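Local atomic coordinates of acyl-homoserine-lactone synthase (Mesorhizobium sp. ORS 3359, PDB entry 6WNS), a protein that catalyses the synthesis of acyl-homoserine lactones, the quorum-sensing signals, as a coenzyme A-dependent member of the autoinducer synthase family. Residues R3-N11 and E53-L61; L126-Q134 and D180-Q188. All blocks are in the same frame, centred on the assembly; numbering follows the deposited sequence.

Contact 1. Residues R3-N11 and E53-L61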
loop_
_atom_site.group_PDB
_atom_site.type_symbol
_atom_site.label_atom_id
_atom_site.label_comp_id
_atom_site.label_asym_id
_atom_site.label_seq_id
_atom_site.Cartn_x
_atom_site.Cartn_y
_atom_site.Cartn_z
ATOM N N ARG A 3 -2.050 -15.634 -2.723
ATOM C CA ARG A 3 -1.992 -15.447 -1.255
ATOM C C ARG A 3 -1.155 -14.211 -0.898
ATOM O O ARG A 3 -0.206 -13.864 -1.651
ATOM C CB ARG A 3 -1.388 -16.674 -0.568
ATOM C CG ARG A 3 -2.202 -17.946 -0.700
ATOM C CD ARG A 3 -3.478 -17.887 0.132
ATOM N NE ARG A 3 -4.226 -19.123 -0.010
ATOM C CZ ARG A 3 -5.131 -19.393 -0.968
ATOM N NH1 ARG A 3 -5.448 -18.504 -1.899
ATOM N NH2 ARG A 3 -5.748 -20.565 -0.975
ATOM N N ILE A 4 -1.483 -13.578 0.230
ATOM C CA ILE A 4 -0.832 -12.316 0.676
ATOM C C ILE A 4 0.286 -12.698 1.647
ATOM O O ILE A 4 0.018 -13.431 2.636
ATOM C CB ILE A 4 -1.888 -11.378 1.281
ATOM C CG1 ILE A 4 -2.958 -11.023 0.242
ATOM C CG2 ILE A 4 -1.240 -10.137 1.861
ATOM C CD1 ILE A 4 -2.497 -10.082 -0.833
ATOM N N HIS A 5 1.506 -12.325 1.320
ATOM C CA HIS A 5 2.708 -12.578 2.140
ATOM C C HIS A 5 3.273 -11.281 2.726
ATOM O O HIS A 5 3.354 -10.243 2.012
ATOM C CB HIS A 5 3.823 -13.177 1.305
ATOM C CG HIS A 5 3.509 -14.509 0.765
ATOM N ND1 HIS A 5 4.320 -15.593 1.010
ATOM C CD2 HIS A 5 2.491 -14.941 -0.010
ATOM C CE1 HIS A 5 3.787 -16.663 0.467
ATOM N NE2 HIS A 5 2.687 -16.276 -0.191
ATOM N N LEU A 6 3.627 -11.360 3.994
ATOM C CA LEU A 6 4.109 -10.209 4.777
ATOM C C LEU A 6 5.622 -10.328 4.844
ATOM O O LEU A 6 6.119 -11.266 5.522
ATOM C CB LEU A 6 3.527 -10.239 6.182
ATOM C CG LEU A 6 4.185 -9.228 7.103
ATOM C CD1 LEU A 6 4.038 -7.802 6.526
ATOM C CD2 LEU A 6 3.603 -9.362 8.482
ATOM N N VAL A 7 6.311 -9.436 4.138
ATOM C CA VAL A 7 7.804 -9.407 4.158
ATOM C C VAL A 7 8.274 -8.248 5.006
ATOM O O VAL A 7 7.839 -7.080 4.786
ATOM C CB VAL A 7 8.399 -9.355 2.750
ATOM C CG1 VAL A 7 9.867 -9.621 2.816
ATOM C CG2 VAL A 7 7.721 -10.410 1.864
ATOM N N THR A 8 9.125 -8.579 5.965
ATOM C CA THR A 8 9.640 -7.619 6.953
ATOM C C THR A 8 11.151 -7.703 7.003
ATOM O O THR A 8 11.748 -8.595 6.406
ATOM C CB THR A 8 9.101 -7.910 8.353
ATOM O OG1 THR A 8 9.695 -9.116 8.865
ATOM C CG2 THR A 8 7.597 -7.978 8.277
ATOM N N TRP A 9 11.758 -6.847 7.806
ATOM C CA TRP A 9 13.191 -6.993 8.079
ATOM C C TRP A 9 13.469 -8.398 8.579
ATOM O O TRP A 9 14.486 -8.954 8.206
ATOM C CB TRP A 9 13.632 -5.962 9.125
ATOM C CG TRP A 9 15.113 -5.891 9.276
ATOM C CD1 TRP A 9 15.890 -6.270 10.332
ATOM C CD2 TRP A 9 16.013 -5.406 8.272
ATOM N NE1 TRP A 9 17.207 -6.023 10.052
ATOM C CE2 TRP A 9 17.316 -5.489 8.808
ATOM C CE3 TRP A 9 15.825 -4.959 6.962
ATOM C CZ2 TRP A 9 18.440 -5.084 8.085
ATOM C CZ3 TRP A 9 16.939 -4.505 6.293
ATOM C CH2 TRP A 9 18.211 -4.607 6.829
ATOM N N GLU A 10 12.618 -8.977 9.434
ATOM C CA GLU A 10 12.961 -10.226 10.120
ATOM C C GLU A 10 13.049 -11.367 9.110
ATOM O O GLU A 10 13.844 -12.264 9.339
ATOM C CB GLU A 10 11.928 -10.576 11.192
ATOM C CG GLU A 10 12.012 -9.726 12.426
ATOM C CD GLU A 10 11.183 -10.308 13.565
ATOM O OE1 GLU A 10 11.735 -10.573 14.641
ATOM O OE2 GLU A 10 9.984 -10.553 13.345
ATOM N N ASN A 11 12.179 -11.427 8.100
ATOM C CA ASN A 11 12.145 -12.598 7.171
ATOM C C ASN A 11 12.688 -12.201 5.779
ATOM O O ASN A 11 12.453 -12.951 4.783
ATOM C CB ASN A 11 10.744 -13.240 7.124
ATOM C CG ASN A 11 9.702 -12.322 6.532
ATOM O OD1 ASN A 11 9.975 -11.146 6.226
ATOM N ND2 ASN A 11 8.509 -12.861 6.344
ATOM N N GLU A 53 14.740 -0.827 7.100
ATOM C CA GLU A 53 14.464 -1.900 8.067
ATOM C C GLU A 53 13.080 -1.717 8.696
ATOM O O GLU A 53 12.594 -2.703 9.249
ATOM C CB GLU A 53 15.544 -1.982 9.157
ATOM C CG GLU A 53 15.576 -0.777 10.074
ATOM C CD GLU A 53 16.486 0.361 9.646
ATOM O OE1 GLU A 53 16.768 0.548 8.385
ATOM O OE2 GLU A 53 16.971 1.066 10.590
ATOM N N HIS A 54 12.447 -0.538 8.576
ATOM C CA HIS A 54 11.112 -0.280 9.164
ATOM C C HIS A 54 9.978 -0.550 8.200
ATOM O O HIS A 54 8.810 -0.650 8.649
ATOM C CB HIS A 54 11.019 1.155 9.656
ATOM C CG HIS A 54 11.965 1.460 10.755
ATOM N ND1 HIS A 54 11.845 0.873 11.992
ATOM C CD2 HIS A 54 13.087 2.221 10.781
ATOM C CE1 HIS A 54 12.868 1.241 12.734
ATOM N NE2 HIS A 54 13.638 2.080 12.011
ATOM N N ALA A 55 10.264 -0.777 6.919
ATOM C CA ALA A 55 9.211 -1.044 5.928
ATOM C C ALA A 55 8.638 -2.441 6.101
ATOM O O ALA A 55 9.395 -3.400 6.394
ATOM C CB ALA A 55 9.696 -0.808 4.510
ATOM N N LEU A 56 7.324 -2.534 5.837
ATOM C CA LEU A 56 6.582 -3.777 5.629
ATOM C C LEU A 56 6.113 -3.873 4.185
ATOM O O LEU A 56 5.539 -2.931 3.697
ATOM C CB LEU A 56 5.370 -3.795 6.565
ATOM C CG LEU A 56 5.635 -3.352 8.005
ATOM C CD1 LEU A 56 4.302 -3.406 8.748
ATOM C CD2 LEU A 56 6.641 -4.243 8.684
ATOM N N TYR A 57 6.315 -5.031 3.570
ATOM C CA TYR A 57 5.895 -5.327 2.178
ATOM C C TYR A 57 4.786 -6.373 2.241
ATOM O O TYR A 57 4.937 -7.507 2.735
ATOM C CB TYR A 57 7.097 -5.740 1.340
ATOM C CG TYR A 57 8.174 -4.696 1.371
ATOM C CD1 TYR A 57 8.074 -3.570 0.572
ATOM C CD2 TYR A 57 9.235 -4.791 2.253
ATOM C CE1 TYR A 57 9.047 -2.568 0.611
ATOM C CE2 TYR A 57 10.174 -3.778 2.357
ATOM C CZ TYR A 57 10.084 -2.664 1.525
ATOM O OH TYR A 57 11.024 -1.689 1.533
ATOM N N VAL A 58 3.640 -5.962 1.747
ATOM C CA VAL A 58 2.458 -6.836 1.610
ATOM C C VAL A 58 2.305 -7.259 0.161
ATOM O O VAL A 58 1.796 -6.464 -0.651
ATOM C CB VAL A 58 1.200 -6.123 2.076
ATOM C CG1 VAL A 58 0.071 -7.136 2.137
ATOM C CG2 VAL A 58 1.432 -5.464 3.436
ATOM N N LEU A 59 2.779 -8.456 -0.148
ATOM C CA LEU A 59 2.936 -8.912 -1.539
ATOM C C LEU A 59 1.959 -10.043 -1.848
ATOM O O LEU A 59 1.927 -11.064 -1.107
ATOM C CB LEU A 59 4.378 -9.327 -1.717
ATOM C CG LEU A 59 5.375 -8.181 -1.425
ATOM C CD1 LEU A 59 6.737 -8.671 -1.742
ATOM C CD2 LEU A 59 5.004 -6.924 -2.238
ATOM N N ALA A 60 1.259 -9.877 -2.968
ATOM C CA ALA A 60 0.388 -10.918 -3.553
ATOM C C ALA A 60 1.218 -11.789 -4.512
ATOM O O ALA A 60 1.744 -11.226 -5.524
ATOM C CB ALA A 60 -0.770 -10.241 -4.211
ATOM N N LEU A 61 1.350 -13.107 -4.210
ATOM C CA LEU A 61 2.192 -14.095 -4.954
ATOM C C LEU A 61 1.306 -15.185 -5.532
ATOM O O LEU A 61 0.180 -15.081 -5.194
ATOM C CB LEU A 61 3.154 -14.765 -3.978
ATOM C CG LEU A 61 4.055 -13.780 -3.246
ATOM C CD1 LEU A 61 5.229 -14.490 -2.633
ATOM C CD2 LEU A 61 4.516 -12.655 -4.194
HETATM O O HOH W 1 10.376 -4.207 8.671
#
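His-5 and Leu-59 form one of two antiparallel hydrogen-bonded pairs between strands 4-7 and 56-60. His-5 N reaches Leu-59 O at 2.8 Å, almost straight, and Leu-59 N returns a bond to His-5 O. Val-7 and Tyr-57 exchange the same two bonds, while Leu-61 N to Arg-3 O (3.1 Å) carries the pairing one step beyond the strand. Beyond the opposite end of the paired strands a water takes over: it accepts from Trp-9 N at 3.1 Å and lies within bonding distance of Glu-53 O and Ala-55 O. Asn-11 closes the turn after the first strand, its OD1 receiving Thr-8 N at 2.7 Å and its ND2 giving to Leu-6 O.

Two rings make CH-pi contacts. Turned beside its own backbone N (chi1 -65°), His-5 lays one ring face over Leu-61, whose CD1 stands 3.7 Å from the ring centroid and only 7° off its normal. Trp-9 covers the Glu-53 CB methylene less centrally, at 3.8 Å from the centroid of its six-membered ring.

Apolar side chains meet on the face that carries Ile-4, Val-58 and Ala-60. Ile-4 CG2 presses on Val-58 CG1 at 3.3 Å, tighter than usual, and Ile-4 CD1 rests on Ala-60 CB at 3.8 Å.

Strand 4-7 is an outer strand of the seven-stranded sheet, yet Ile-4 also bonds through its backbone to Ile-199 and Ala-201. Ile-4, Leu-6, Val-58 and Ala-60 face helix 121-135; Val-7, Tyr-57 and Leu-59 pack on helix 16-31, and strand 69-75 flanks 56-60 on its other side.

Contact 2. Residues L126-Q134 and D180-Q188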
loop_
_atom_site.group_PDB
_atom_site.type_symbol
_atom_site.label_atom_id
_atom_site.label_comp_id
_atom_site.label_asym_id
_atom_site.label_seq_id
_atom_site.Cartn_x
_atom_site.Cartn_y
_atom_site.Cartn_z
ATOM N N LEU A 126 -6.097 -5.535 -1.627
ATOM C CA LEU A 126 -6.782 -4.589 -0.711
ATOM C C LEU A 126 -7.236 -5.356 0.566
ATOM O O LEU A 126 -6.849 -5.006 1.679
ATOM C CB LEU A 126 -7.949 -3.975 -1.487
ATOM C CG LEU A 126 -7.595 -2.938 -2.558
ATOM C CD1 LEU A 126 -8.810 -2.606 -3.396
ATOM C CD2 LEU A 126 -7.088 -1.656 -1.907
ATOM N N CYS A 127 -7.973 -6.442 0.410
ATOM C CA CYS A 127 -8.359 -7.294 1.566
ATOM C C CYS A 127 -7.118 -7.715 2.381
ATOM O O CYS A 127 -7.202 -7.721 3.612
ATOM C CB CYS A 127 -9.117 -8.512 1.085
ATOM S SG CYS A 127 -10.131 -9.133 2.435
ATOM N N GLY A 128 -5.989 -8.008 1.717
ATOM C CA GLY A 128 -4.792 -8.593 2.348
ATOM C C GLY A 128 -4.090 -7.549 3.184
ATOM O O GLY A 128 -3.500 -7.896 4.246
ATOM N N LEU A 129 -4.176 -6.304 2.704
ATOM C CA LEU A 129 -3.646 -5.101 3.393
ATOM C C LEU A 129 -4.383 -4.985 4.733
ATOM O O LEU A 129 -3.690 -4.891 5.739
ATOM C CB LEU A 129 -3.838 -3.838 2.552
ATOM C CG LEU A 129 -3.210 -2.581 3.160
ATOM C CD1 LEU A 129 -1.668 -2.627 3.084
ATOM C CD2 LEU A 129 -3.757 -1.309 2.511
ATOM N N LEU A 130 -5.719 -5.005 4.734
ATOM C CA LEU A 130 -6.521 -4.822 5.982
ATOM C C LEU A 130 -6.255 -5.984 6.930
ATOM O O LEU A 130 -6.110 -5.747 8.140
ATOM C CB LEU A 130 -8.009 -4.771 5.669
ATOM C CG LEU A 130 -8.440 -3.597 4.808
ATOM C CD1 LEU A 130 -9.914 -3.706 4.469
ATOM C CD2 LEU A 130 -8.115 -2.288 5.506
ATOM N N GLU A 131 -6.183 -7.191 6.382
ATOM C CA GLU A 131 -5.969 -8.418 7.183
ATOM C C GLU A 131 -4.574 -8.383 7.818
ATOM O O GLU A 131 -4.420 -8.772 8.988
ATOM C CB GLU A 131 -6.221 -9.651 6.318
ATOM C CG GLU A 131 -7.699 -9.931 6.168
ATOM C CD GLU A 131 -8.025 -11.285 5.503
ATOM O OE1 GLU A 131 -8.865 -11.300 4.621
ATOM O OE2 GLU A 131 -7.484 -12.329 5.932
ATOM N N THR A 132 -3.564 -7.973 7.078
ATOM C CA THR A 132 -2.188 -7.877 7.615
ATOM C C THR A 132 -2.171 -6.806 8.698
ATOM O O THR A 132 -1.589 -7.109 9.824
ATOM C CB THR A 132 -1.202 -7.633 6.490
ATOM O OG1 THR A 132 -1.474 -8.658 5.530
ATOM C CG2 THR A 132 0.235 -7.648 6.963
ATOM N N ALA A 133 -2.869 -5.657 8.447
ATOM C CA ALA A 133 -2.814 -4.558 9.436
ATOM C C ALA A 133 -3.521 -5.028 10.729
ATOM O O ALA A 133 -2.994 -4.750 11.836
ATOM C CB ALA A 133 -3.429 -3.309 8.862
ATOM N N GLN A 134 -4.632 -5.758 10.566
ATOM C CA GLN A 134 -5.419 -6.360 11.669
ATOM C C GLN A 134 -4.474 -7.195 12.517
ATOM O O GLN A 134 -4.369 -6.952 13.726
ATOM C CB GLN A 134 -6.507 -7.284 11.120
ATOM C CG GLN A 134 -7.403 -7.894 12.215
ATOM C CD GLN A 134 -8.812 -7.205 12.290
ATOM O OE1 GLN A 134 -9.778 -7.746 11.739
ATOM N NE2 GLN A 134 -8.907 -6.139 13.187
ATOM N N ASP A 180 -9.872 3.489 8.876
ATOM C CA ASP A 180 -10.079 2.489 9.953
ATOM C C ASP A 180 -9.938 1.071 9.300
ATOM O O ASP A 180 -10.599 0.671 8.333
ATOM C CB ASP A 180 -11.427 2.655 10.676
ATOM C CG ASP A 180 -11.502 3.979 11.400
ATOM O OD1 ASP A 180 -10.408 4.585 11.625
ATOM O OD2 ASP A 180 -12.660 4.369 11.792
ATOM N N VAL A 181 -9.148 0.272 10.085
ATOM C CA VAL A 181 -8.933 -1.194 9.883
ATOM C C VAL A 181 -9.984 -1.912 10.737
ATOM O O VAL A 181 -9.734 -2.113 11.913
ATOM C CB VAL A 181 -7.492 -1.615 10.244
ATOM C CG1 VAL A 181 -7.258 -3.093 9.994
ATOM C CG2 VAL A 181 -6.436 -0.794 9.512
ATOM N N THR A 182 -11.145 -2.211 10.157
ATOM C CA THR A 182 -12.314 -2.774 10.866
ATOM C C THR A 182 -12.630 -4.165 10.286
ATOM O O THR A 182 -12.437 -4.425 9.039
ATOM C CB THR A 182 -13.455 -1.742 10.885
ATOM O OG1 THR A 182 -13.993 -1.436 9.584
ATOM C CG2 THR A 182 -13.004 -0.446 11.528
ATOM N N PRO A 183 -13.052 -5.118 11.170
ATOM C CA PRO A 183 -13.512 -6.449 10.751
ATOM C C PRO A 183 -14.564 -6.458 9.542
ATOM O O PRO A 183 -14.714 -7.489 8.810
ATOM C CB PRO A 183 -14.107 -6.984 12.067
ATOM C CG PRO A 183 -13.166 -6.445 13.109
ATOM C CD PRO A 183 -12.924 -5.022 12.642
ATOM N N GLU A 184 -15.262 -5.261 9.509
ATOM C CA GLU A 184 -16.449 -5.029 8.640
ATOM C C GLU A 184 -15.891 -4.682 7.266
ATOM O O GLU A 184 -16.258 -5.383 6.262
ATOM C CB GLU A 184 -17.435 -3.961 9.171
ATOM C CG GLU A 184 -16.905 -2.987 10.240
ATOM C CD GLU A 184 -17.021 -3.409 11.713
ATOM O OE1 GLU A 184 -15.993 -3.814 12.313
ATOM O OE2 GLU A 184 -18.118 -3.282 12.273
ATOM N N ALA A 185 -14.994 -3.688 7.246
ATOM C CA ALA A 185 -14.278 -3.236 6.033
ATOM C C ALA A 185 -13.812 -4.533 5.332
ATOM O O ALA A 185 -14.220 -4.824 4.081
ATOM C CB ALA A 185 -13.183 -2.266 6.434
ATOM N N ILE A 186 -13.178 -5.419 6.139
ATOM C CA ILE A 186 -12.621 -6.694 5.610
ATOM C C ILE A 186 -13.729 -7.512 4.935
ATOM O O ILE A 186 -13.530 -7.957 3.778
ATOM C CB ILE A 186 -11.884 -7.453 6.723
ATOM C CG1 ILE A 186 -10.572 -6.734 7.071
ATOM C CG2 ILE A 186 -11.624 -8.884 6.291
ATOM C CD1 ILE A 186 -10.264 -6.704 8.564
ATOM N N GLU A 187 -14.853 -7.709 5.624
ATOM C CA GLU A 187 -15.925 -8.617 5.159
ATOM C C GLU A 187 -16.492 -8.151 3.805
ATOM O O GLU A 187 -16.577 -9.011 2.817
ATOM C CB GLU A 187 -17.046 -8.693 6.202
ATOM C CG GLU A 187 -17.011 -9.991 6.952
ATOM C CD GLU A 187 -16.770 -11.137 5.999
ATOM O OE1 GLU A 187 -15.573 -11.750 6.124
ATOM O OE2 GLU A 187 -17.755 -11.367 5.094
ATOM N N GLN A 188 -16.889 -6.871 3.761
ATOM C CA GLN A 188 -17.581 -6.249 2.598
ATOM C C GLN A 188 -16.622 -6.339 1.386
ATOM O O GLN A 188 -17.082 -6.585 0.237
ATOM C CB GLN A 188 -17.982 -4.804 2.952
ATOM C CG GLN A 188 -19.484 -4.504 2.889
ATOM C CD GLN A 188 -20.157 -4.865 1.584
ATOM O OE1 GLN A 188 -20.715 -6.055 1.457
ATOM N NE2 GLN A 188 -20.223 -3.826 0.646
#
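One face of the Gln-134 amide is approached at its oxygen end by Ile-186 CD1, 3.4 Å from Gln-134 OE1, and Pro-183 CG lies 3.9 Å from the same oxygen. Bent at chi2 (104°), the Gln-134 chain brings this group back toward helix 183-192. The Glu-131 side chain crosses Ile-186 at a slant, its carboxylate OE1 4.0 Å from Ile-186 CG2; the same oxygen forms a salt bridge with Arg-190 of helix 183-192.

Ile-186 is a knob in a hole formed by Cys-127, Leu-130, Glu-131 and Gln-134. Its CG1 lies 3.5 Å from Leu-130 CB, the two side chains lying alongside and running opposite ways, while Cys-127 SG touches Ile-186 CG2 at 4.1 Å. Helix 121-135 is the crossover helix between the parallel strands 100-108 and 140-146, in a fold related to the acetyltransferases, and residues 183-188 run nearly antiparallel to 126-134, at 155°, the axes coming within 9.5 Å.

Ahead of helix 183-192, Val-181 packs against the backbone of helix 121-135: CG1 approaches Leu-130 O at 3.4 Å, and CG2 meets Ala-133 CB at 4.0 Å. Thr-182 occupies the N-cap, its OG1 weakly accepting from Ala-185 N, and Ile-141 touches both Val-181 and Ala-133.

Contact 1 lies within the sheet, whereas contact 2 joins helix 121-135 to helix 183-192 and to the residues leading into it, their centres about 16 Å apart. They share no segment but meet through helix 121-135: Ile-4 CG1 packs on Gly-128 CA at 3.7 Å, and Thr-132 touches Ile-4, Leu-6 and Val-58. That helix therefore has the outer strand pair on one flank and helix 183-192 on another. Backbone hydrogen bonds dominate contact 1, which is buried midway and exposed at its ends, at Arg-3 and where Trp-9 meets Glu-53. Contact 2 has no hydrogen bond between its segments; it depends on interlocking apolar side chains and is mostly buried, with Gln-134 and Pro-183 at its exposed margin.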